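Local coordinates for protein Sodium/sialic acid symporter SiaT (Proteus mirabilis, PDB 5NV9) that couples the inward sodium gradient to the uptake of N-acetylneuraminic acid across the bacterial inner membrane, so that host-derived sialic acid can serve as an energy source, at residues I97-K102 with Y109-A114; V118-F123 with T419-L424; F202-D205 with E210-T213. All blocks are in the same frame, centred on the assembly; numbering follows the deposited sequence.

Contact 1: residues I97-K102 with Y109-A114; sequences IPFFRK and YEYLEA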
# COMPACT_ATOMS: atom_id res chain seq x y z
N ILE A 97 -15.31 -1.97 -11.15
CA ILE A 97 -15.81 -0.63 -10.67
C ILE A 97 -17.34 -0.39 -10.82
O ILE A 97 -17.99 0.09 -9.83
CB ILE A 97 -14.96 0.53 -11.21
CG1 ILE A 97 -13.66 0.57 -10.39
CG2 ILE A 97 -15.71 1.85 -11.16
CD1 ILE A 97 -12.59 1.51 -10.92
N PRO A 98 -17.94 -0.88 -11.91
CA PRO A 98 -19.41 -0.76 -12.00
C PRO A 98 -20.19 -1.44 -10.88
O PRO A 98 -21.19 -0.88 -10.43
CB PRO A 98 -19.74 -1.35 -13.38
CG PRO A 98 -18.47 -1.23 -14.16
CD PRO A 98 -17.36 -1.44 -13.14
N PHE A 99 -19.73 -2.60 -10.41
CA PHE A 99 -20.41 -3.25 -9.27
C PHE A 99 -20.26 -2.45 -8.01
O PHE A 99 -21.24 -2.21 -7.29
CB PHE A 99 -19.91 -4.68 -9.05
CG PHE A 99 -20.43 -5.63 -10.10
CD1 PHE A 99 -19.77 -5.78 -11.29
CD2 PHE A 99 -21.59 -6.36 -9.88
CE1 PHE A 99 -20.27 -6.62 -12.25
CE2 PHE A 99 -22.08 -7.21 -10.85
CZ PHE A 99 -21.42 -7.33 -12.04
N PHE A 100 -19.03 -2.00 -7.78
CA PHE A 100 -18.70 -1.25 -6.58
C PHE A 100 -19.52 0.05 -6.54
O PHE A 100 -20.04 0.43 -5.48
CB PHE A 100 -17.18 -0.91 -6.51
CG PHE A 100 -16.26 -2.10 -6.21
CD1 PHE A 100 -16.55 -3.02 -5.21
CD2 PHE A 100 -15.07 -2.27 -6.91
CE1 PHE A 100 -15.67 -4.10 -4.94
CE2 PHE A 100 -14.20 -3.34 -6.65
CZ PHE A 100 -14.48 -4.25 -5.66
N ARG A 101 -19.60 0.75 -7.66
CA ARG A 101 -20.31 1.98 -7.69
C ARG A 101 -21.81 1.78 -7.57
O ARG A 101 -22.45 2.52 -6.84
CB ARG A 101 -19.98 2.78 -8.94
CG ARG A 101 -18.59 3.38 -8.78
CD ARG A 101 -18.18 4.27 -9.93
NE ARG A 101 -18.96 5.51 -9.92
CZ ARG A 101 -18.77 6.57 -9.13
NH1 ARG A 101 -17.80 6.62 -8.19
NH2 ARG A 101 -19.57 7.58 -9.27
N LYS A 102 -22.38 0.82 -8.32
CA LYS A 102 -23.83 0.66 -8.35
C LYS A 102 -24.36 0.15 -7.04
O LYS A 102 -25.52 0.42 -6.69
CB LYS A 102 -24.26 -0.30 -9.44
CG LYS A 102 -24.17 0.33 -10.81
CD LYS A 102 -24.44 -0.70 -11.84
CE LYS A 102 -23.87 -0.29 -13.17
NZ LYS A 102 -24.72 0.73 -13.73
N TYR A 109 -16.17 -5.33 0.56
CA TYR A 109 -16.54 -6.74 0.90
C TYR A 109 -18.06 -6.96 0.87
O TYR A 109 -18.57 -8.09 0.80
CB TYR A 109 -15.81 -7.20 2.17
CG TYR A 109 -14.35 -6.89 2.03
CD1 TYR A 109 -13.59 -7.45 0.98
CD2 TYR A 109 -13.74 -5.87 2.82
CE1 TYR A 109 -12.26 -7.07 0.78
CE2 TYR A 109 -12.40 -5.50 2.62
CZ TYR A 109 -11.68 -6.06 1.58
OH TYR A 109 -10.37 -5.66 1.37
N GLU A 110 -18.80 -5.86 0.82
CA GLU A 110 -20.25 -5.91 0.59
C GLU A 110 -20.57 -6.56 -0.73
O GLU A 110 -21.59 -7.22 -0.85
CB GLU A 110 -20.88 -4.50 0.57
CG GLU A 110 -20.87 -3.76 1.89
CD GLU A 110 -21.19 -2.25 1.78
OE1 GLU A 110 -21.98 -1.82 0.92
OE2 GLU A 110 -20.65 -1.48 2.59
N TYR A 111 -19.73 -6.35 -1.74
CA TYR A 111 -19.91 -7.05 -3.00
C TYR A 111 -20.02 -8.60 -2.78
O TYR A 111 -20.86 -9.25 -3.42
CB TYR A 111 -18.79 -6.72 -4.01
CG TYR A 111 -18.76 -7.67 -5.16
CD1 TYR A 111 -19.65 -7.53 -6.20
CD2 TYR A 111 -17.87 -8.79 -5.16
CE1 TYR A 111 -19.68 -8.44 -7.24
CE2 TYR A 111 -17.91 -9.72 -6.18
CZ TYR A 111 -18.81 -9.54 -7.22
OH TYR A 111 -18.83 -10.44 -8.28
N LEU A 112 -19.15 -9.15 -1.91
CA LEU A 112 -19.08 -10.57 -1.67
C LEU A 112 -20.36 -11.13 -1.02
O LEU A 112 -20.74 -12.26 -1.34
CB LEU A 112 -17.86 -10.98 -0.84
CG LEU A 112 -16.46 -10.69 -1.43
CD1 LEU A 112 -15.37 -11.05 -0.43
CD2 LEU A 112 -16.22 -11.36 -2.77
N GLU A 113 -21.03 -10.36 -0.17
CA GLU A 113 -22.31 -10.77 0.34
C GLU A 113 -23.34 -10.68 -0.77
O GLU A 113 -24.12 -11.62 -0.95
CB GLU A 113 -22.76 -10.01 1.58
CG GLU A 113 -24.18 -10.37 1.99
CD GLU A 113 -24.48 -10.17 3.45
OE1 GLU A 113 -23.79 -9.41 4.17
OE2 GLU A 113 -25.43 -10.84 3.92
N ALA A 114 -23.36 -9.60 -1.53
CA ALA A 114 -24.29 -9.50 -2.66
C ALA A 114 -24.13 -10.62 -3.70
O ALA A 114 -25.11 -11.06 -4.25
CB ALA A 114 -24.14 -8.15 -3.35

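Contact 2: residues V118-F123 with T419-L424; sequences VRSRLF and TGLFML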
# COMPACT_ATOMS: atom_id res chain seq x y z
N VAL A 118 -22.74 -13.85 3.42
CA VAL A 118 -22.03 -13.19 4.47
C VAL A 118 -20.73 -13.88 4.89
O VAL A 118 -19.85 -13.23 5.44
CB VAL A 118 -22.98 -12.96 5.69
CG1 VAL A 118 -23.23 -14.24 6.48
CG2 VAL A 118 -22.47 -11.86 6.57
N ARG A 119 -20.56 -15.16 4.61
CA ARG A 119 -19.34 -15.86 5.04
C ARG A 119 -18.14 -15.38 4.23
O ARG A 119 -17.02 -15.28 4.73
CB ARG A 119 -19.52 -17.42 5.00
CG ARG A 119 -20.62 -18.00 5.92
CD ARG A 119 -20.91 -19.48 5.63
NE ARG A 119 -21.51 -19.62 4.31
CZ ARG A 119 -21.76 -20.76 3.67
NH1 ARG A 119 -21.47 -21.92 4.23
NH2 ARG A 119 -22.32 -20.74 2.47
N SER A 120 -18.35 -15.11 2.95
CA SER A 120 -17.28 -14.69 2.13
C SER A 120 -16.97 -13.24 2.48
O SER A 120 -15.82 -12.83 2.43
CB SER A 120 -17.67 -14.75 0.65
OG SER A 120 -17.60 -16.07 0.12
N ARG A 121 -18.02 -12.46 2.74
CA ARG A 121 -17.82 -11.06 3.07
C ARG A 121 -16.99 -10.92 4.33
O ARG A 121 -16.00 -10.21 4.31
CB ARG A 121 -19.16 -10.35 3.19
CG ARG A 121 -19.16 -9.06 3.98
CD ARG A 121 -20.51 -8.42 3.84
NE ARG A 121 -20.51 -7.08 4.39
CZ ARG A 121 -21.61 -6.34 4.60
NH1 ARG A 121 -22.82 -6.78 4.32
NH2 ARG A 121 -21.49 -5.12 5.06
N LEU A 122 -17.35 -11.63 5.40
CA LEU A 122 -16.65 -11.55 6.65
C LEU A 122 -15.25 -12.13 6.66
O LEU A 122 -14.32 -11.60 7.39
CB LEU A 122 -17.48 -12.22 7.74
CG LEU A 122 -18.71 -11.44 8.20
CD1 LEU A 122 -19.55 -12.31 9.10
CD2 LEU A 122 -18.28 -10.20 8.94
N PHE A 123 -15.05 -13.22 5.91
CA PHE A 123 -13.72 -13.77 5.82
C PHE A 123 -12.81 -12.70 5.21
O PHE A 123 -11.71 -12.45 5.74
CB PHE A 123 -13.64 -15.05 5.03
CG PHE A 123 -12.24 -15.41 4.61
CD1 PHE A 123 -11.37 -16.01 5.49
CD2 PHE A 123 -11.80 -15.15 3.32
CE1 PHE A 123 -10.09 -16.34 5.11
CE2 PHE A 123 -10.50 -15.42 2.92
CZ PHE A 123 -9.64 -16.05 3.81
N THR A 419 -8.59 -12.26 -2.72
CA THR A 419 -8.55 -11.79 -4.09
C THR A 419 -9.20 -12.81 -5.04
O THR A 419 -9.86 -12.43 -6.04
CB THR A 419 -7.10 -11.57 -4.56
OG1 THR A 419 -6.45 -10.57 -3.76
CG2 THR A 419 -7.04 -11.21 -6.01
N GLY A 420 -8.99 -14.10 -4.76
CA GLY A 420 -9.65 -15.14 -5.56
C GLY A 420 -11.18 -15.06 -5.52
O GLY A 420 -11.87 -15.34 -6.51
N LEU A 421 -11.71 -14.76 -4.33
CA LEU A 421 -13.12 -14.59 -4.15
C LEU A 421 -13.70 -13.57 -5.09
O LEU A 421 -14.77 -13.83 -5.61
CB LEU A 421 -13.48 -14.25 -2.72
CG LEU A 421 -13.36 -15.38 -1.68
CD1 LEU A 421 -13.38 -14.83 -0.24
CD2 LEU A 421 -14.49 -16.38 -1.83
N PHE A 422 -13.03 -12.41 -5.27
CA PHE A 422 -13.46 -11.41 -6.21
C PHE A 422 -13.37 -11.88 -7.65
O PHE A 422 -14.27 -11.59 -8.46
CB PHE A 422 -12.72 -10.00 -6.03
CG PHE A 422 -13.16 -9.23 -4.80
CD1 PHE A 422 -12.60 -9.48 -3.59
CD2 PHE A 422 -14.17 -8.29 -4.87
CE1 PHE A 422 -13.02 -8.79 -2.45
CE2 PHE A 422 -14.58 -7.59 -3.76
CZ PHE A 422 -14.01 -7.85 -2.54
N MSE A 423 -12.29 -12.54 -8.01
CA MSE A 423 -12.12 -13.05 -9.39
C MSE A 423 -13.19 -14.05 -9.72
O MSE A 423 -13.81 -14.02 -10.78
CB MSE A 423 -10.76 -13.74 -9.56
CG MSE A 423 -9.60 -12.78 -9.39
SE MSE A 423 -7.85 -13.66 -9.69
CE MSE A 423 -8.27 -14.07 -11.54
N LEU A 424 -13.46 -14.90 -8.75
CA LEU A 424 -14.50 -15.97 -8.89
C LEU A 424 -15.91 -15.37 -9.05
O LEU A 424 -16.62 -15.69 -9.98
CB LEU A 424 -14.46 -16.88 -7.66
CG LEU A 424 -15.48 -18.04 -7.65
CD1 LEU A 424 -15.04 -19.05 -8.66
CD2 LEU A 424 -15.62 -18.66 -6.29

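Contact 3: residues F202-D205 with E210-T213; sequences FKVD and EIFT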
# COMPACT_ATOMS: atom_id res chain seq x y z
N PHE A 202 24.66 15.00 -9.83
CA PHE A 202 25.62 16.10 -9.70
C PHE A 202 26.82 15.71 -8.88
O PHE A 202 27.84 16.33 -9.00
CB PHE A 202 24.97 17.37 -9.18
CG PHE A 202 24.26 18.17 -10.25
CD1 PHE A 202 24.98 19.02 -11.08
CD2 PHE A 202 22.89 18.07 -10.43
CE1 PHE A 202 24.33 19.76 -12.07
CE2 PHE A 202 22.23 18.81 -11.41
CZ PHE A 202 22.95 19.65 -12.24
N LYS A 203 26.73 14.69 -8.06
CA LYS A 203 27.88 14.23 -7.26
C LYS A 203 28.68 13.05 -7.84
O LYS A 203 29.69 12.66 -7.29
CB LYS A 203 27.42 13.86 -5.87
CG LYS A 203 26.76 15.04 -5.22
CD LYS A 203 26.38 14.71 -3.81
CE LYS A 203 27.20 15.52 -2.83
NZ LYS A 203 26.40 16.71 -2.46
N VAL A 204 28.18 12.44 -8.89
CA VAL A 204 28.89 11.37 -9.55
C VAL A 204 29.74 12.03 -10.61
O VAL A 204 29.25 12.80 -11.40
CB VAL A 204 27.92 10.35 -10.17
CG1 VAL A 204 28.63 9.44 -11.15
CG2 VAL A 204 27.25 9.54 -9.08
N ASP A 205 31.05 11.74 -10.54
CA ASP A 205 32.00 12.16 -11.52
C ASP A 205 31.56 11.49 -12.82
O ASP A 205 31.51 10.23 -12.92
CB ASP A 205 33.43 11.73 -11.08
CG ASP A 205 34.53 12.11 -12.10
OD1 ASP A 205 34.37 13.16 -12.71
OD2 ASP A 205 35.54 11.37 -12.28
N GLU A 210 27.61 8.54 -16.93
CA GLU A 210 28.39 7.56 -16.18
C GLU A 210 27.51 6.64 -15.27
O GLU A 210 27.79 5.47 -15.15
CB GLU A 210 29.49 8.28 -15.43
CG GLU A 210 30.43 7.43 -14.61
CD GLU A 210 31.22 6.44 -15.46
OE1 GLU A 210 31.24 6.51 -16.71
OE2 GLU A 210 31.83 5.56 -14.86
N ILE A 211 26.45 7.14 -14.66
CA ILE A 211 25.54 6.29 -13.94
C ILE A 211 24.92 5.22 -14.84
O ILE A 211 24.93 4.04 -14.48
CB ILE A 211 24.43 7.11 -13.26
CG1 ILE A 211 25.03 7.86 -12.08
CG2 ILE A 211 23.29 6.19 -12.80
CD1 ILE A 211 24.16 8.99 -11.53
N PHE A 212 24.45 5.61 -16.03
CA PHE A 212 23.91 4.69 -17.00
C PHE A 212 24.87 3.56 -17.42
O PHE A 212 24.48 2.37 -17.39
CB PHE A 212 23.41 5.41 -18.28
CG PHE A 212 22.82 4.47 -19.29
CD1 PHE A 212 21.50 4.02 -19.17
CD2 PHE A 212 23.56 4.04 -20.37
CE1 PHE A 212 20.95 3.14 -20.08
CE2 PHE A 212 23.02 3.17 -21.30
CZ PHE A 212 21.72 2.71 -21.16
N THR A 213 26.05 3.97 -17.85
CA THR A 213 27.07 3.10 -18.45
C THR A 213 27.61 2.12 -17.47
O THR A 213 27.70 0.92 -17.80
CB THR A 213 28.22 3.94 -19.02
OG1 THR A 213 27.77 4.48 -20.25
CG2 THR A 213 29.47 3.12 -19.33

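Contact 1: residues I97-K102 with Y109-A114
Tyr111 meets Phe99 with the edge of its ring and Phe100 with its CB at a helix-loop-helix turn on the cytoplasmic side of this LeuT-fold transporter, where helix 89-102 is joined by a short non-helical linker to helix 110-115. The backbones come nearest at Phe100 and Tyr111, whose CA atoms are 6.9 Å apart, a separation that aromatic side chains can bridge. Tyr111 can be followed outward from its backbone. Its CB lies 4.2 Å from Phe100 CE1, and the two side chains run at about a right angle to each other. CG then stands anti to the backbone N (chi1 165°), a torsion that carries the ring across to helix 89-102. On the flank that faces this helix, CD1 sits 4.0 Å from Phe99 CB, and CE1 reaches 3.9 Å from Phe99 CD2. The two rings form an offset edge-to-face pair: the edge of Tyr111 points to the face of Phe99, with planes at 77° and centroids 5.7 Å apart. Weakly positive ring hydrogens are thereby presented to a pi cloud, an electrostatic gain that aliphatic packing lacks. Phe100, buried and wholly apolar, suits the inner side, where it also touches Phe422 of helix 415-427; Tyr111 itself leans on Ile426 of that helix. Past the contact edge the phenol draws away from its partner, and Tyr111 OH lies 5.2 Å from Phe99 CD2.

Contact 2: residues V118-F123 with T419-L424
Leu421 pushes its forked end between Ser120 and Phe123, joining two transmembrane helices of the LeuT fold near their cytoplasmic ends: helix 118-151 and helix 415-427, almost three hundred residues apart in sequence. The tight part lies at Ser120, where the CA atoms of Ser120 and Leu421 are 7.5 Å apart. A small side chain suits this spot, for the leucine can come down almost onto the other helix: its CD2 methyl meets Ser120 OG at 3.7 Å, and its CD1 methyl lies 4.1 Å from the carbonyl Ser120 O. With CG anti to the carbonyl carbon (chi1 -73°), both methyls of Leu421 face the neighbouring helix. Leu112, Ala436 and Ile440 pack on the same leucine, making it a buried apolar side chain shared by four helices. The Phe123 side is looser. Phe123, partly exposed, lies on the more open side and offers the leucine only the edge of its ring; its side chain also touches Met414. The two side chains pass at a slant, and the contact is plain van der Waals packing. The single close approach here is at the ring edge, near its plane: Phe123 CD2 to Leu421 CD1, 3.9 Å.

Contact 3: residues F202-D205 with E210-T213
Asp205 O, a backbone carbonyl oxygen, takes a hydrogen bond from Gln301 NE2 of helix 267-301 while the aliphatic part of Glu210 packs against it from across the contact. The Glu210 CG methylene stands 3.4 Å from Asp205 O, and its CB follows at 3.8 Å; this is packing against a polar atom already satisfied by the glutamine. The setting is a tight turn between two helices on the periplasmic side, where the long helix 155-203 ends and the chain turns at once into the short helix 207-217. Val204 has an extended backbone, and its beta-branched side chain fits such a conformation while pointing toward the second helix. Both of its methyls are used: CG2 meets Ile211 CD1 at 4.0 Å, and CG1 meets Ile211 CG1 at 4.0 Å. Ile211 answers with its longer branch. CG1 is anti to the carbonyl carbon (chi1 -73°) and CD1 carries on in an extended line (chi2 165°), so that the ethyl arm reaches back to the valine although the CB does not aim at it. Helix 267-301 closes this apolar pair from another side, Val204 resting on Val297 and Gln301, and Ile211 on Ala294. Glu210 behaves differently at its two ends. It starts toward the turn, then bends at chi2 (62°) and leads its carboxylate off, while the carboxylate of Asp205 lies apart from it, with Asp205 OD2 7.4 Å from Glu210 OE2. The chemistry implies a turn with a hydrophobic valine-isoleucine pair inside and a carbonyl that anchors it to helix 267-301 through Gln301; Glu210 contributes its methylenes and Asp205 its backbone carbonyl, neither its charge.

Overall arrangement
Contacts 1 and 2 are buried neighbours, their centres 11 Å apart on the cytoplasmic side, whereas contact 3 is only partly buried and lies about 50 Å from both centres, at the periplasmic end. Helix 110-115 is followed by helix 118-151, and the first two contacts are tied together by a salt bridge from Glu113 OE1 to Arg121 NH1 (2.8 Å). Contact 3 is nested within the loop that contact 2 closes. Contacts 1 and 3 each join helices that are neighbours in the chain, contact 2 a long-range helix pair. Aromatic packing dominates contact 1 and a single leucine contact 2, while the more exposed contact 3 mixes aliphatic packing with acidic residues at its margin.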